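Putative cellulase CEL6 (Mycobacterium tuberculosis, PDB 1UP3) probably hydrolyses internal beta-1,4-glucosidic bonds of cellulose as an endoglucanase of glycoside hydrolase family 6. Local coordinates at residues Y42-A47 against A51-T56; R59-A64 against S106-S111; Y76-R81 against D138-A143; Q132-F137 against L174-V179. All coordinates share one frame; numbering follows the deposited sequence.

Contact 1. Residues Y42-A47 against A51-T56; sequences YWLDQA and ATVGGT
Leu44 meets Val53 and Thr56 through methyl groups, and the flat groups lie around this patch. The ring of Tyr42 stacks on Tyr60, one turn further along the same helix as Thr56, and the indole of Trp43, turned off to another side of the strand, meets Tyr76 edge-to-face. Tyr42 CE2 stays 4.6 Å from Thr56 CG2, a loose approach. The carboxylate of Asp45 makes an Asx turn: its OD1 accepts from Ala47 N at 3.1 Å. That N-H comes from above the carboxylate plane, 52° out of it. Asp45 OD2 forms a salt bridge with Arg81 NH1, and both carboxylate oxygens have partners.

The contact itself rests on Leu44, whose two methyls divide the work. Leu44 CD1 faces Val53 CG2 at 4.4 Å, and Leu44 CD2 lies 4.5 Å from Thr56 CG2. The helix offers these methyls one turn apart. With chi1 at 68°, Val53 CG2 lies opposite the backbone N, on the side where Leu44 CD1 is met. The pair joins the first strand and the helix of the beta-alpha-beta unit 42-44, 50-66, 72-75.

No hydrogen bond crosses between the two segments. The chemistry is that of modest dispersion contacts. Between these two segments the contact is apolar and non-directional; Trp100 of helix 94-108 packs against both Leu44 and Val53.

Contact 2. Residues R59-A64 against S106-S111; sequences RYTGAA and SGLGSS
Thr61 carries this contact: its methyl meets Leu108, and its hydroxyl faces Gly107 and Ser111. Thr61 CG2 touches Leu108 CD2 at 4.0 Å, and the two side chains cross at about a right angle. The hydroxyl side looks to the end of the other helix: Thr61 OG1 is 4.0 Å from Ser111 CB and 4.3 Å from Gly107 O. These are packing distances.

The hydroxyl has its partner within its own helix. Thr61 OG1 bonds to the carbonyl of Val57 one turn back, with a weak second bond to Ala58 O. The first torsion puts OG1 between the backbone N and the carbonyl carbon (chi1 61°), where it can fold back on the helix. This leaves CG2 for Leu108. The hydroxyl is thus satisfied within its own helix.

On the other side, Leu108 starts out away from Thr61, and its CD2 end bends back to reach it. Ala113 and Ile115 of the following strand also touch Leu108, and Leu73 of strand 72-75 touches Thr61. Ser111 is brought close by a type II' beta turn from Leu108 to Ser111. Gly109, with positive phi, leaves the helix there, and Ser111 N bonds to Leu108 O at 2.9 Å. The CA atoms of Thr61 and Ser111 come within 6.8 Å.

Arg59, Tyr60 and Ala63 of the same helix line the site of a bound polyether, probably from the crystallisation liquor. The contact joins two successive helices of the outer layer over the parallel strands, as in the distorted alpha/beta barrel of family 6 hydrolases.

Contact 3. Residues Y76-R81 against D138-A143; sequences YGIPHR and DLVRYA
Leu139 and Ile78 give the most surface to this contact, and Pro79 adds a smaller share. Ile78 comes from the loop after strand 72-75, and Leu139 from the middle of helix 130-147. Ile78 CD1 lies 3.9 Å from Leu139 CB, with the two side chains crossing obliquely. The same methyl reaches past Leu139 to Val140 CG2 at 4.3 Å, so it sits over two consecutive residues of the helix. In Ile78, chi1 of -156° puts CG1 opposite the backbone N, and chi2 of 71° then sets CD1 against the helix.

Pro79 and Leu139 meet tip to tip. Leu139 CD1 is 3.8 Å from Pro79 CD and close to CG as well, so one methyl covers a corner of the proline ring. Tyr97 and Arg98 of helix 94-108 also touch Leu139, and Leu139 is buried.

The loop backbone is also bonded to Glu118, which accepts from the backbone N of both Gly77 and Ile78, one with each carboxylate oxygen. A type II beta turn runs from Ile78 to Arg81, with His80 at positive phi. Arg81 folds back over Tyr76. Its CD lies above the centre of the ring, 3.4 Å from the plane. Its NH1 donates to Tyr76 O at 2.8 Å, with the carbonyl oxygen in the guanidinium plane. This closes the loop on itself.

Asp82, which lines the glycan pocket, follows directly. The contact packs onto helix 130-147 a loop that follows strand 72-75, at the C-terminal end of the strand, where alpha/beta barrels carry their active sites.

Contact 4. Residues Q132-F137 against L174-V179; sequences QRQERF and LNDVGV
Val177, which packs on Phe137, follows the last turn of helix 167-176 in a Schellman motif. Gly178 is its C-prime residue, with positive phi. Val179 N bonds to Leu174 O at 3.0 Å and Gly178 N to Asn175 O at 3.2 Å. Val177 CB points toward helix 130-147.

Val177 CG1 does the touching, at 3.5 Å from Phe137 O and 4.2 Å from Phe137 CB. Asp176 comes in beside it, crossing Phe137 at about a right angle. Its OD2 lies 3.7 Å from Phe137 CB, and ring and carboxylate planes are 70° apart. Asp176 CG stands opposite the backbone N (chi1 -170°), which directs the acid across to the other helix. There OD2 forms a salt bridge with Arg141 NH2. Gln134 NE2 is 3.9 Å from Asp176 OD2, which is packing only. That amide donates instead to Asp138 OD1 on its own helix. Arg133 O lies over one face of the Phe137 ring, toward the rim.

Leu122 of helix 121-124 touches both Phe137 and Val177. Two helices on either side of strand 153-158 in the chain are joined here, a side-by-side arrangement typical of alpha/beta barrels.

Overall arrangement
Contacts 1 and 2 share helix 50-66, with centres 12 Å apart, and Tyr42 CB lies 3.6 Å from Tyr60 CZ. Contacts 3 and 4 share helix 130-147, with centres 9 Å apart. They are joined by a probable hydrogen bond, Pro79 O to Arg136 NH2 at 3.1 Å, and by a salt bridge, Arg141 NH2 to Asp176 OD2 at 3.4 Å. Contact 1 meets contact 3 through a probable hydrogen bond, Leu44 O to Tyr76 N at 2.8 Å, just past strand 72-75, and the Asp45 OD2 to Arg81 NH1 salt bridge at 3.0 Å. Contacts 2 and 4 are farthest apart, about 26 Å between centres. The side chain of Ile78 is about 11 Å from a bound glucose unit, and that of Phe137 about 14 Å from the thio-glucose unit.

Contact 1. Residues Y42-A47 against A51-T56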
loop_
_atom_site.group_PDB
_atom_site.type_symbol
_atom_site.label_atom_id
_atom_site.label_comp_id
_atom_site.label_asym_id
_atom_site.label_seq_id
_atom_site.Cartn_x
_atom_site.Cartn_y
_atom_site.Cartn_z
ATOM N N TYR A 42 1.358 4.853 5.893
ATOM C CA TYR A 42 0.717 6.162 5.910
ATOM C C TYR A 42 0.400 6.555 4.466
ATOM O O TYR A 42 1.283 6.690 3.658
ATOM C CB TYR A 42 1.665 7.165 6.587
ATOM C CG TYR A 42 1.039 8.514 6.853
ATOM C CD1 TYR A 42 0.205 8.704 7.949
ATOM C CD2 TYR A 42 1.288 9.584 6.042
ATOM C CE1 TYR A 42 -0.376 9.937 8.218
ATOM C CE2 TYR A 42 0.705 10.838 6.304
ATOM C CZ TYR A 42 -0.123 10.997 7.381
ATOM O OH TYR A 42 -0.718 12.232 7.628
ATOM N N TRP A 43 -0.892 6.748 4.168
ATOM C CA TRP A 43 -1.331 6.981 2.804
ATOM C C TRP A 43 -1.389 8.474 2.516
ATOM O O TRP A 43 -2.013 9.234 3.302
ATOM C CB TRP A 43 -2.711 6.387 2.595
ATOM C CG TRP A 43 -2.772 4.874 2.587
ATOM C CD1 TRP A 43 -2.369 4.024 3.569
ATOM C CD2 TRP A 43 -3.184 4.050 1.503
ATOM N NE1 TRP A 43 -2.579 2.717 3.177
ATOM C CE2 TRP A 43 -3.070 2.710 1.905
ATOM C CE3 TRP A 43 -3.684 4.321 0.219
ATOM C CZ2 TRP A 43 -3.408 1.644 1.085
ATOM C CZ3 TRP A 43 -4.038 3.269 -0.591
ATOM C CH2 TRP A 43 -3.890 1.927 -0.158
ATOM N N LEU A 44 -0.815 8.877 1.387
ATOM C CA LEU A 44 -0.826 10.274 0.932
ATOM C C LEU A 44 -1.556 10.375 -0.410
ATOM O O LEU A 44 -1.415 9.519 -1.279
ATOM C CB LEU A 44 0.588 10.749 0.756
ATOM C CG LEU A 44 1.453 10.681 2.012
ATOM C CD1 LEU A 44 2.902 11.020 1.639
ATOM C CD2 LEU A 44 0.909 11.616 3.062
ATOM N N ASP A 45 -2.339 11.420 -0.560
ATOM C CA ASP A 45 -3.023 11.701 -1.807
ATOM C C ASP A 45 -3.184 13.192 -2.056
ATOM O O ASP A 45 -2.418 13.980 -1.540
ATOM C CB ASP A 45 -4.322 10.913 -1.882
ATOM C CG ASP A 45 -5.367 11.356 -0.879
ATOM O OD1 ASP A 45 -5.142 12.337 -0.123
ATOM O OD2 ASP A 45 -6.487 10.755 -0.796
ATOM N N GLN A 46 -4.170 13.536 -2.877
ATOM C CA GLN A 46 -4.353 14.925 -3.304
ATOM C C GLN A 46 -4.818 15.853 -2.190
ATOM O O GLN A 46 -4.822 17.076 -2.375
ATOM C CB GLN A 46 -5.307 15.028 -4.502
ATOM C CG GLN A 46 -6.800 14.875 -4.189
ATOM C CD GLN A 46 -7.206 13.520 -3.671
ATOM O OE1 GLN A 46 -6.648 12.479 -4.057
ATOM N NE2 GLN A 46 -8.173 13.516 -2.788
ATOM N N ALA A 47 -5.144 15.306 -1.031
ATOM C CA ALA A 47 -5.379 16.122 0.171
ATOM C C ALA A 47 -4.114 16.824 0.674
ATOM O O ALA A 47 -4.186 17.704 1.525
ATOM C CB ALA A 47 -5.942 15.287 1.278
ATOM N N ALA A 51 2.491 21.877 -2.752
ATOM C CA ALA A 51 3.076 23.010 -2.060
ATOM C C ALA A 51 3.526 22.665 -0.663
ATOM O O ALA A 51 4.422 23.353 -0.116
ATOM C CB ALA A 51 2.082 24.125 -1.976
ATOM N N THR A 52 2.884 21.674 -0.035
ATOM C CA THR A 52 3.160 21.359 1.364
ATOM C C THR A 52 3.529 19.917 1.677
ATOM O O THR A 52 3.973 19.621 2.793
ATOM C CB THR A 52 1.987 21.760 2.257
ATOM O OG1 THR A 52 0.844 20.977 1.898
ATOM C CG2 THR A 52 1.627 23.284 2.030
ATOM N N VAL A 53 3.310 18.993 0.743
ATOM C CA VAL A 53 3.507 17.574 1.055
ATOM C C VAL A 53 4.958 17.232 1.433
ATOM O O VAL A 53 5.202 16.260 2.161
ATOM C CB VAL A 53 3.012 16.674 -0.097
ATOM C CG1 VAL A 53 3.863 16.802 -1.366
ATOM C CG2 VAL A 53 2.957 15.193 0.329
ATOM N N GLY A 54 5.916 18.004 0.942
ATOM C CA GLY A 54 7.303 17.823 1.304
ATOM C C GLY A 54 7.516 17.911 2.803
ATOM O O GLY A 54 8.212 17.078 3.391
ATOM N N GLY A 55 6.923 18.922 3.424
ATOM C CA GLY A 55 6.984 19.070 4.861
ATOM C C GLY A 55 6.301 17.944 5.574
ATOM O O GLY A 55 6.800 17.475 6.597
ATOM N N THR A 56 5.164 17.471 5.060
ATOM C CA THR A 56 4.460 16.348 5.672
ATOM C C THR A 56 5.326 15.085 5.663
ATOM O O THR A 56 5.399 14.351 6.653
ATOM C CB THR A 56 3.158 16.132 4.903
ATOM O OG1 THR A 56 2.363 17.335 4.993
ATOM C CG2 THR A 56 2.318 15.047 5.556
#

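Contact 2. Residues R59-A64 against S106-S111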
loop_
_atom_site.group_PDB
_atom_site.type_symbol
_atom_site.label_atom_id
_atom_site.label_comp_id
_atom_site.label_asym_id
_atom_site.label_seq_id
_atom_site.Cartn_x
_atom_site.Cartn_y
_atom_site.Cartn_z
ATOM N N ARG A 59 8.386 15.389 8.016
ATOM C CA ARG A 59 7.930 15.237 9.403
ATOM C C ARG A 59 7.779 13.759 9.724
ATOM O O ARG A 59 8.245 13.278 10.749
ATOM C CB ARG A 59 6.578 15.952 9.594
ATOM C CG ARG A 59 5.974 15.843 10.950
ATOM C CD ARG A 59 4.632 16.553 11.022
ATOM N NE ARG A 59 4.047 16.453 12.343
ATOM C CZ ARG A 59 3.353 15.411 12.757
ATOM N NH1 ARG A 59 3.141 14.385 11.955
ATOM N NH2 ARG A 59 2.856 15.394 13.980
ATOM N N TYR A 60 7.111 13.032 8.840
ATOM C CA TYR A 60 6.816 11.618 9.109
ATOM C C TYR A 60 8.094 10.768 9.101
ATOM O O TYR A 60 8.311 9.943 10.027
ATOM C CB TYR A 60 5.799 11.087 8.090
ATOM C CG TYR A 60 5.183 9.767 8.518
ATOM C CD1 TYR A 60 4.038 9.740 9.321
ATOM C CD2 TYR A 60 5.667 8.571 8.058
ATOM C CE1 TYR A 60 3.467 8.553 9.696
ATOM C CE2 TYR A 60 5.080 7.364 8.436
ATOM C CZ TYR A 60 3.996 7.375 9.258
ATOM O OH TYR A 60 3.370 6.188 9.625
ATOM N N THR A 61 8.950 10.977 8.115
ATOM C CA THR A 61 10.182 10.183 8.023
ATOM C C THR A 61 11.141 10.545 9.168
ATOM O O THR A 61 11.841 9.704 9.726
ATOM C CB THR A 61 10.879 10.279 6.678
ATOM O OG1 THR A 61 11.265 11.612 6.398
ATOM C CG2 THR A 61 9.953 9.881 5.545
ATOM N N GLY A 62 11.150 11.810 9.536
ATOM C CA GLY A 62 11.956 12.257 10.659
ATOM C C GLY A 62 11.460 11.704 11.991
ATOM O O GLY A 62 12.276 11.353 12.861
ATOM N N ALA A 63 10.135 11.603 12.168
ATOM C CA ALA A 63 9.575 11.009 13.373
ATOM C C ALA A 63 9.915 9.528 13.463
ATOM O O ALA A 63 10.246 9.017 14.531
ATOM C CB ALA A 63 8.065 11.197 13.429
ATOM N N ALA A 64 9.861 8.854 12.324
ATOM C CA ALA A 64 10.184 7.439 12.296
ATOM C C ALA A 64 11.650 7.232 12.663
ATOM O O ALA A 64 11.978 6.373 13.482
ATOM C CB ALA A 64 9.859 6.869 10.940
ATOM N N SER A 106 11.477 15.792 -2.443
ATOM C CA SER A 106 12.150 16.857 -1.710
ATOM C C SER A 106 12.041 16.611 -0.219
ATOM O O SER A 106 12.993 16.832 0.537
ATOM C CB SER A 106 11.543 18.232 -2.066
ATOM O OG SER A 106 10.325 18.518 -1.370
ATOM N N GLY A 107 10.909 16.110 0.227
ATOM C CA GLY A 107 10.734 15.845 1.627
ATOM C C GLY A 107 11.446 14.596 2.110
ATOM O O GLY A 107 11.812 14.516 3.272
ATOM N N LEU A 108 11.639 13.615 1.231
ATOM C CA LEU A 108 12.399 12.414 1.582
ATOM C C LEU A 108 13.875 12.728 1.832
ATOM O O LEU A 108 14.471 12.161 2.736
ATOM C CB LEU A 108 12.305 11.348 0.495
ATOM C CG LEU A 108 10.936 10.647 0.359
ATOM C CD1 LEU A 108 10.923 9.769 -0.880
ATOM C CD2 LEU A 108 10.578 9.817 1.585
ATOM N N GLY A 109 14.461 13.596 1.021
ATOM C CA GLY A 109 15.892 13.872 1.077
ATOM C C GLY A 109 16.669 12.579 0.941
ATOM O O GLY A 109 16.517 11.862 -0.051
ATOM N N SER A 110 17.515 12.302 1.936
ATOM C CA SER A 110 18.286 11.069 1.977
ATOM C C SER A 110 17.826 10.164 3.109
ATOM O O SER A 110 18.575 9.270 3.527
ATOM C CB SER A 110 19.787 11.383 2.103
ATOM O OG SER A 110 20.297 11.860 0.868
ATOM N N SER A 111 16.587 10.375 3.589
ATOM C CA SER A 111 16.091 9.646 4.754
ATOM C C SER A 111 15.554 8.264 4.411
ATOM O O SER A 111 15.034 8.042 3.294
ATOM C CB SER A 111 15.026 10.451 5.466
ATOM O OG SER A 111 15.560 11.718 5.825
#

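Contact 3. Residues Y76-R81 against D138-A143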
loop_
_atom_site.group_PDB
_atom_site.type_symbol
_atom_site.label_atom_id
_atom_site.label_comp_id
_atom_site.label_asym_id
_atom_site.label_seq_id
_atom_site.Cartn_x
_atom_site.Cartn_y
_atom_site.Cartn_z
ATOM N N TYR A 76 -0.927 7.530 -3.245
ATOM C CA TYR A 76 -2.216 7.157 -3.853
ATOM C C TYR A 76 -2.875 8.407 -4.445
ATOM O O TYR A 76 -3.956 8.824 -4.014
ATOM C CB TYR A 76 -3.088 6.480 -2.778
ATOM C CG TYR A 76 -4.331 5.733 -3.239
ATOM C CD1 TYR A 76 -4.251 4.834 -4.292
ATOM C CD2 TYR A 76 -5.534 5.884 -2.577
ATOM C CE1 TYR A 76 -5.368 4.108 -4.730
ATOM C CE2 TYR A 76 -6.671 5.168 -2.970
ATOM C CZ TYR A 76 -6.576 4.265 -4.027
ATOM O OH TYR A 76 -7.707 3.562 -4.435
ATOM N N GLY A 77 -2.169 9.037 -5.380
ATOM C CA GLY A 77 -2.600 10.297 -5.986
ATOM C C GLY A 77 -2.764 10.259 -7.499
ATOM O O GLY A 77 -2.956 11.324 -8.098
ATOM N N ILE A 78 -2.691 9.099 -8.124
ATOM C CA ILE A 78 -2.673 9.038 -9.612
ATOM C C ILE A 78 -3.926 9.673 -10.206
ATOM O O ILE A 78 -5.021 9.554 -9.652
ATOM C CB ILE A 78 -2.507 7.560 -10.109
ATOM C CG1 ILE A 78 -1.923 7.478 -11.512
ATOM C CG2 ILE A 78 -3.802 6.809 -9.983
ATOM C CD1 ILE A 78 -0.463 7.871 -11.578
ATOM N N PRO A 79 -3.789 10.402 -11.298
ATOM C CA PRO A 79 -4.984 10.920 -11.964
ATOM C C PRO A 79 -5.929 9.786 -12.382
ATOM O O PRO A 79 -5.488 8.705 -12.746
ATOM C CB PRO A 79 -4.419 11.669 -13.184
ATOM C CG PRO A 79 -3.059 12.113 -12.731
ATOM C CD PRO A 79 -2.575 10.923 -11.916
ATOM N N HIS A 80 -7.228 10.044 -12.302
ATOM C CA HIS A 80 -8.272 9.039 -12.572
ATOM C C HIS A 80 -8.156 7.886 -11.582
ATOM O O HIS A 80 -8.403 6.741 -11.939
ATOM C CB HIS A 80 -8.242 8.513 -14.032
ATOM C CG HIS A 80 -7.963 9.583 -15.035
ATOM N ND1 HIS A 80 -8.741 10.715 -15.118
ATOM C CD2 HIS A 80 -6.967 9.737 -15.935
ATOM C CE1 HIS A 80 -8.245 11.518 -16.042
ATOM N NE2 HIS A 80 -7.161 10.958 -16.548
ATOM N N ARG A 81 -7.798 8.217 -10.324
ATOM C CA ARG A 81 -7.670 7.198 -9.278
ATOM C C ARG A 81 -8.930 6.368 -9.187
ATOM O O ARG A 81 -10.020 6.906 -9.197
ATOM C CB ARG A 81 -7.342 7.837 -7.946
ATOM C CG ARG A 81 -6.837 6.891 -6.887
ATOM C CD ARG A 81 -6.557 7.608 -5.605
ATOM N NE ARG A 81 -7.772 7.995 -4.918
ATOM C CZ ARG A 81 -7.794 8.688 -3.809
ATOM N NH1 ARG A 81 -6.672 9.089 -3.228
ATOM N NH2 ARG A 81 -8.944 8.961 -3.230
ATOM N N ASP A 138 3.695 6.529 -17.875
ATOM C CA ASP A 138 4.704 7.588 -17.770
ATOM C C ASP A 138 4.781 8.238 -16.397
ATOM O O ASP A 138 5.886 8.548 -15.929
ATOM C CB ASP A 138 4.504 8.651 -18.835
ATOM C CG ASP A 138 4.719 8.132 -20.236
ATOM O OD1 ASP A 138 5.325 7.047 -20.423
ATOM O OD2 ASP A 138 4.289 8.774 -21.212
ATOM N N LEU A 139 3.632 8.417 -15.737
ATOM C CA LEU A 139 3.589 8.989 -14.398
ATOM C C LEU A 139 4.162 8.040 -13.346
ATOM O O LEU A 139 4.886 8.475 -12.456
ATOM C CB LEU A 139 2.148 9.383 -14.049
ATOM C CG LEU A 139 1.616 10.534 -14.900
ATOM C CD1 LEU A 139 0.142 10.749 -14.556
ATOM C CD2 LEU A 139 2.396 11.781 -14.800
ATOM N N VAL A 140 3.889 6.746 -13.480
ATOM C CA VAL A 140 4.451 5.789 -12.564
ATOM C C VAL A 140 5.962 5.711 -12.777
ATOM O O VAL A 140 6.716 5.620 -11.816
ATOM C CB VAL A 140 3.750 4.420 -12.654
ATOM C CG1 VAL A 140 4.448 3.412 -11.731
ATOM C CG2 VAL A 140 2.286 4.592 -12.248
ATOM N N ARG A 141 6.394 5.694 -14.031
ATOM C CA ARG A 141 7.825 5.731 -14.310
ATOM C C ARG A 141 8.495 6.993 -13.738
ATOM O O ARG A 141 9.618 6.927 -13.197
ATOM C CB ARG A 141 8.078 5.627 -15.825
ATOM C CG ARG A 141 9.577 5.470 -16.131
ATOM C CD ARG A 141 9.926 5.361 -17.630
ATOM N NE ARG A 141 8.814 4.881 -18.389
ATOM C CZ ARG A 141 8.042 5.544 -19.247
ATOM N NH1 ARG A 141 8.288 6.803 -19.627
ATOM N NH2 ARG A 141 7.000 4.875 -19.761
ATOM N N TYR A 142 7.815 8.132 -13.828
ATOM C CA TYR A 142 8.314 9.379 -13.269
ATOM C C TYR A 142 8.515 9.247 -11.745
ATOM O O TYR A 142 9.539 9.645 -11.202
ATOM C CB TYR A 142 7.362 10.529 -13.583
ATOM C CG TYR A 142 7.931 11.876 -13.168
ATOM C CD1 TYR A 142 8.824 12.530 -13.967
ATOM C CD2 TYR A 142 7.612 12.440 -11.930
ATOM C CE1 TYR A 142 9.396 13.740 -13.586
ATOM C CE2 TYR A 142 8.172 13.668 -11.540
ATOM C CZ TYR A 142 9.088 14.289 -12.381
ATOM O OH TYR A 142 9.687 15.506 -12.057
ATOM N N ALA A 143 7.539 8.638 -11.073
ATOM C CA ALA A 143 7.663 8.384 -9.650
ATOM C C ALA A 143 8.879 7.530 -9.323
ATOM O O ALA A 143 9.629 7.845 -8.424
ATOM C CB ALA A 143 6.399 7.747 -9.121
#

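Contact 4. Residues Q132-F137 against L174-V179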
loop_
_atom_site.group_PDB
_atom_site.type_symbol
_atom_site.label_atom_id
_atom_site.label_comp_id
_atom_site.label_asym_id
_atom_site.label_seq_id
_atom_site.Cartn_x
_atom_site.Cartn_y
_atom_site.Cartn_z
ATOM N N GLN A 132 -4.523 7.643 -22.386
ATOM C CA GLN A 132 -4.538 7.858 -20.930
ATOM C C GLN A 132 -3.712 6.778 -20.219
ATOM O O GLN A 132 -3.087 7.028 -19.201
ATOM C CB GLN A 132 -5.954 7.856 -20.407
ATOM C CG GLN A 132 -6.748 9.101 -20.665
ATOM C CD GLN A 132 -8.227 8.844 -20.239
ATOM O OE1 GLN A 132 -8.779 7.713 -20.417
ATOM N NE2 GLN A 132 -8.843 9.844 -19.673
ATOM N N ARG A 133 -3.740 5.565 -20.756
ATOM C CA ARG A 133 -2.988 4.452 -20.181
ATOM C C ARG A 133 -1.510 4.731 -20.294
ATOM O O ARG A 133 -0.760 4.559 -19.328
ATOM C CB ARG A 133 -3.190 3.126 -20.950
ATOM C CG ARG A 133 -4.479 2.414 -20.806
ATOM C CD ARG A 133 -4.533 1.123 -21.655
ATOM N NE ARG A 133 -5.880 0.555 -21.720
ATOM C CZ ARG A 133 -6.167 -0.647 -22.231
ATOM N NH1 ARG A 133 -5.208 -1.435 -22.694
ATOM N NH2 ARG A 133 -7.423 -1.070 -22.245
ATOM N N GLN A 134 -1.059 5.192 -21.454
ATOM C CA GLN A 134 0.380 5.498 -21.615
ATOM C C GLN A 134 0.806 6.657 -20.738
ATOM O O GLN A 134 1.856 6.605 -20.134
ATOM C CB GLN A 134 0.731 5.780 -23.066
ATOM C CG GLN A 134 2.269 5.857 -23.336
ATOM C CD GLN A 134 3.021 4.591 -22.869
ATOM O OE1 GLN A 134 2.657 3.464 -23.248
ATOM N NE2 GLN A 134 4.054 4.772 -22.028
ATOM N N GLU A 135 -0.054 7.650 -20.599
ATOM C CA GLU A 135 0.190 8.736 -19.668
ATOM C C GLU A 135 0.400 8.168 -18.258
ATOM O O GLU A 135 1.332 8.570 -17.527
ATOM C CB GLU A 135 -0.971 9.702 -19.653
ATOM C CG GLU A 135 -0.721 10.850 -18.709
ATOM C CD GLU A 135 -1.900 11.761 -18.505
ATOM O OE1 GLU A 135 -3.021 11.301 -18.134
ATOM O OE2 GLU A 135 -1.691 12.966 -18.671
ATOM N N ARG A 136 -0.492 7.272 -17.840
ATOM C CA ARG A 136 -0.407 6.714 -16.476
ATOM C C ARG A 136 0.923 5.976 -16.300
ATOM O O ARG A 136 1.578 6.123 -15.267
ATOM C CB ARG A 136 -1.593 5.772 -16.200
ATOM C CG ARG A 136 -1.481 5.006 -14.873
ATOM C CD ARG A 136 -2.712 4.338 -14.444
ATOM N NE ARG A 136 -3.740 5.234 -13.980
ATOM C CZ ARG A 136 -4.856 4.820 -13.410
ATOM N NH1 ARG A 136 -5.048 3.505 -13.226
ATOM N NH2 ARG A 136 -5.788 5.649 -13.049
ATOM N N PHE A 137 1.309 5.187 -17.295
ATOM C CA PHE A 137 2.572 4.446 -17.208
ATOM C C PHE A 137 3.744 5.445 -17.095
ATOM O O PHE A 137 4.661 5.246 -16.290
ATOM C CB PHE A 137 2.780 3.508 -18.395
ATOM C CG PHE A 137 1.775 2.370 -18.494
ATOM C CD1 PHE A 137 1.033 1.967 -17.416
ATOM C CD2 PHE A 137 1.580 1.720 -19.697
ATOM C CE1 PHE A 137 0.116 0.922 -17.530
ATOM C CE2 PHE A 137 0.665 0.680 -19.796
ATOM C CZ PHE A 137 -0.044 0.287 -18.700
ATOM N N LEU A 174 5.473 -3.560 -15.336
ATOM C CA LEU A 174 6.552 -3.187 -14.385
ATOM C C LEU A 174 7.850 -2.891 -15.127
ATOM O O LEU A 174 8.568 -1.951 -14.782
ATOM C CB LEU A 174 6.781 -4.331 -13.397
ATOM C CG LEU A 174 5.672 -4.489 -12.352
ATOM C CD1 LEU A 174 5.840 -5.821 -11.629
ATOM C CD2 LEU A 174 5.714 -3.370 -11.320
ATOM N N ASN A 175 8.142 -3.689 -16.157
ATOM C CA ASN A 175 9.365 -3.477 -16.921
ATOM C C ASN A 175 9.296 -2.141 -17.640
ATOM O O ASN A 175 10.295 -1.419 -17.659
ATOM C CB ASN A 175 9.646 -4.665 -17.851
ATOM C CG ASN A 175 10.174 -5.867 -17.088
ATOM O OD1 ASN A 175 10.883 -5.730 -16.055
ATOM N ND2 ASN A 175 9.846 -7.061 -17.579
ATOM N N ASP A 176 8.135 -1.803 -18.184
ATOM C CA ASP A 176 7.931 -0.517 -18.842
ATOM C C ASP A 176 8.107 0.689 -17.937
ATOM O O ASP A 176 8.495 1.749 -18.422
ATOM C CB ASP A 176 6.543 -0.421 -19.443
ATOM C CG ASP A 176 6.391 0.810 -20.343
ATOM O OD1 ASP A 176 7.120 0.875 -21.362
ATOM O OD2 ASP A 176 5.610 1.774 -20.111
ATOM N N VAL A 177 7.813 0.569 -16.640
ATOM C CA VAL A 177 7.928 1.744 -15.765
ATOM C C VAL A 177 9.258 1.770 -15.011
ATOM O O VAL A 177 9.446 2.576 -14.136
ATOM C CB VAL A 177 6.713 1.882 -14.786
ATOM C CG1 VAL A 177 5.395 1.954 -15.548
ATOM C CG2 VAL A 177 6.740 0.734 -13.756
ATOM N N GLY A 178 10.156 0.866 -15.393
ATOM C CA GLY A 178 11.494 0.777 -14.865
ATOM C C GLY A 178 11.611 0.189 -13.491
ATOM O O GLY A 178 12.395 0.667 -12.706
ATOM N N VAL A 179 10.855 -0.865 -13.195
ATOM C CA VAL A 179 10.946 -1.573 -11.920
ATOM C C VAL A 179 12.391 -1.934 -11.508
ATOM O O VAL A 179 12.699 -2.016 -10.318
ATOM C CB VAL A 179 10.038 -2.834 -11.918
ATOM C CG1 VAL A 179 10.556 -3.879 -12.907
ATOM C CG2 VAL A 179 9.908 -3.439 -10.539
#